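Local coordinates for cellulose synthase 1 (Gluconacetobacter xylinus, PDB 4I86), which contributes here its C-terminal regulatory PilZ domain, a small antiparallel beta-barrel fold that binds cyclic di-GMP, at residues H10-I16 against V32-M38. Residues are numbered along the deposited sequence; the frame is centred on the assembly and turned at random.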
loop_
_atom_site.group_PDB
_atom_site.type_symbol
_atom_site.label_atom_id
_atom_site.label_comp_id
_atom_site.label_asym_id
_atom_site.label_seq_id
_atom_site.Cartn_x
_atom_site.Cartn_y
_atom_site.Cartn_z
ATOM N N HIS A 10 3.320 8.998 -10.739
ATOM C CA HIS A 10 4.572 8.255 -10.747
ATOM C C HIS A 10 4.227 6.771 -10.601
ATOM O O HIS A 10 4.839 6.056 -9.795
ATOM C CB HIS A 10 5.517 8.715 -9.622
ATOM C CG HIS A 10 5.961 10.140 -9.753
ATOM N ND1 HIS A 10 5.304 11.190 -9.143
ATOM C CD2 HIS A 10 6.982 10.696 -10.458
ATOM C CE1 HIS A 10 5.906 12.327 -9.457
ATOM N NE2 HIS A 10 6.919 12.057 -10.249
ATOM N N ARG A 11 3.237 6.322 -11.378
ATOM C CA ARG A 11 2.871 4.899 -11.437
ATOM C C ARG A 11 4.057 4.011 -11.814
ATOM O O ARG A 11 4.530 4.041 -12.949
ATOM C CB ARG A 11 1.788 4.679 -12.490
ATOM C CG ARG A 11 1.230 3.264 -12.513
ATOM C CD ARG A 11 0.125 3.165 -11.492
ATOM N NE ARG A 11 -0.411 4.501 -11.247
ATOM C CZ ARG A 11 -1.566 4.952 -11.722
ATOM N NH1 ARG A 11 -2.343 4.165 -12.455
ATOM N NH2 ARG A 11 -1.951 6.189 -11.444
ATOM N N ILE A 12 4.519 3.196 -10.877
ATOM C CA ILE A 12 5.593 2.255 -11.172
ATOM C C ILE A 12 5.133 0.813 -10.963
ATOM O O ILE A 12 4.945 0.374 -9.822
ATOM C CB ILE A 12 6.875 2.561 -10.335
ATOM C CG1 ILE A 12 7.887 1.427 -10.438
ATOM C CG2 ILE A 12 6.525 2.812 -8.885
ATOM C CD1 ILE A 12 8.452 1.236 -11.835
ATOM N N PRO A 13 4.915 0.080 -12.073
ATOM C CA PRO A 13 4.686 -1.370 -11.976
ATOM C C PRO A 13 5.868 -2.063 -11.307
ATOM O O PRO A 13 7.015 -1.890 -11.731
ATOM C CB PRO A 13 4.577 -1.817 -13.443
ATOM C CG PRO A 13 4.978 -0.605 -14.284
ATOM C CD PRO A 13 4.693 0.588 -13.441
ATOM N N ALA A 14 5.589 -2.839 -10.269
ATOM C CA ALA A 14 6.643 -3.494 -9.508
ATOM C C ALA A 14 6.064 -4.626 -8.685
ATOM O O ALA A 14 4.920 -4.565 -8.237
ATOM C CB ALA A 14 7.352 -2.500 -8.607
ATOM N N THR A 15 6.870 -5.661 -8.487
ATOM C CA THR A 15 6.440 -6.830 -7.756
ATOM C C THR A 15 7.279 -6.966 -6.493
ATOM O O THR A 15 8.451 -7.359 -6.551
ATOM C CB THR A 15 6.601 -8.108 -8.608
ATOM O OG1 THR A 15 5.774 -8.010 -9.773
ATOM C CG2 THR A 15 6.192 -9.345 -7.799
ATOM N N ILE A 16 6.681 -6.635 -5.351
ATOM C CA ILE A 16 7.374 -6.767 -4.075
ATOM C C ILE A 16 6.453 -7.300 -3.005
ATOM O O ILE A 16 5.279 -6.918 -2.934
ATOM C CB ILE A 16 8.067 -5.443 -3.630
ATOM C CG1 ILE A 16 7.057 -4.369 -3.247
ATOM C CG2 ILE A 16 8.987 -4.925 -4.731
ATOM C CD1 ILE A 16 7.706 -3.148 -2.642
ATOM N N VAL A 32 1.757 -9.705 -3.097
ATOM C CA VAL A 32 2.800 -8.966 -3.793
ATOM C C VAL A 32 2.191 -7.770 -4.500
ATOM O O VAL A 32 1.022 -7.796 -4.899
ATOM C CB VAL A 32 3.591 -9.825 -4.829
ATOM C CG1 VAL A 32 4.432 -10.888 -4.134
ATOM C CG2 VAL A 32 2.646 -10.446 -5.851
ATOM N N THR A 33 2.987 -6.724 -4.672
ATOM C CA THR A 33 2.487 -5.521 -5.315
ATOM C C THR A 33 2.343 -5.740 -6.817
ATOM O O THR A 33 2.985 -6.623 -7.389
ATOM C CB THR A 33 3.413 -4.331 -5.069
ATOM O OG1 THR A 33 4.698 -4.597 -5.659
ATOM C CG2 THR A 33 3.559 -4.096 -3.568
ATOM N N GLU A 34 1.509 -4.918 -7.448
ATOM C CA GLU A 34 1.404 -4.900 -8.904
ATOM C C GLU A 34 1.913 -3.558 -9.420
ATOM O O GLU A 34 2.711 -3.488 -10.358
ATOM C CB GLU A 34 -0.048 -5.129 -9.324
ATOM C CG GLU A 34 -0.573 -6.510 -8.956
ATOM C CD GLU A 34 -2.065 -6.638 -9.173
ATOM O OE1 GLU A 34 -2.633 -5.767 -9.867
ATOM O OE2 GLU A 34 -2.670 -7.596 -8.643
ATOM N N ASP A 35 1.462 -2.485 -8.784
ATOM C CA ASP A 35 1.990 -1.170 -9.092
ATOM C C ASP A 35 1.942 -0.310 -7.844
ATOM O O ASP A 35 1.165 -0.576 -6.922
ATOM C CB ASP A 35 1.174 -0.509 -10.190
ATOM C CG ASP A 35 -0.206 -0.113 -9.714
ATOM O OD1 ASP A 35 -1.144 -0.894 -9.950
ATOM O OD2 ASP A 35 -0.352 0.964 -9.087
ATOM N N LEU A 36 2.785 0.713 -7.815
ATOM C CA LEU A 36 2.809 1.662 -6.715
ATOM C C LEU A 36 2.777 3.033 -7.349
ATOM O O LEU A 36 3.295 3.219 -8.437
ATOM C CB LEU A 36 4.087 1.494 -5.885
ATOM C CG LEU A 36 4.136 0.179 -5.100
ATOM C CD1 LEU A 36 5.518 -0.109 -4.585
ATOM C CD2 LEU A 36 3.179 0.237 -3.943
ATOM N N SER A 37 2.146 3.987 -6.678
ATOM C CA SER A 37 2.157 5.366 -7.140
ATOM C C SER A 37 2.222 6.279 -5.929
ATOM O O SER A 37 2.137 5.814 -4.780
ATOM C CB SER A 37 0.890 5.670 -7.947
ATOM O OG SER A 37 -0.250 5.372 -7.164
ATOM N N MET A 38 2.360 7.575 -6.180
ATOM C CA MET A 38 2.244 8.557 -5.112
ATOM C C MET A 38 0.837 8.534 -4.486
ATOM O O MET A 38 0.641 9.007 -3.371
ATOM C CB MET A 38 2.584 9.959 -5.631
ATOM C CG MET A 38 4.077 10.195 -5.863
ATOM S SD MET A 38 5.142 9.801 -4.456
ATOM C CE MET A 38 4.428 10.813 -3.140
HETATM O O HOH W 1 3.373 -8.118 -9.580
#
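In this PilZ-domain barrel, segment 10-16 runs antiparallel to 32-38, where the strand turns a corner at E34, and E34 and D35 both face A42 of strand 40-44 in a classic beta bulge. Beyond the bend, I12 and L36 form a hydrogen-bonded pair: I12 N donates to L36 O (2.7 Å) and L36 N to I12 O (3.0 Å). P13, which lacks an amide hydrogen, sits opposite D35 in the non-hydrogen-bonded position. A14 N donates to E34 O (3.0 Å). Past the ladder, the T33 side chain takes the place of a main-chain partner. T33 OG1 donates to A14 O (2.6 Å) and accepts from I16 N (2.9 Å), while T33 N donates to I16 O (2.9 Å), the one main-chain bond at this end. L36 packs its CB on I12 CG2 (4.1 Å) and also touches L100 and L104 of helix 91-105. S37 OG accepts from the amides of G39 and G40. T33 O is satisfied by a water that donates to it (2.7 Å) and is also hydrogen-bonded to T15 OG1 (2.4 Å).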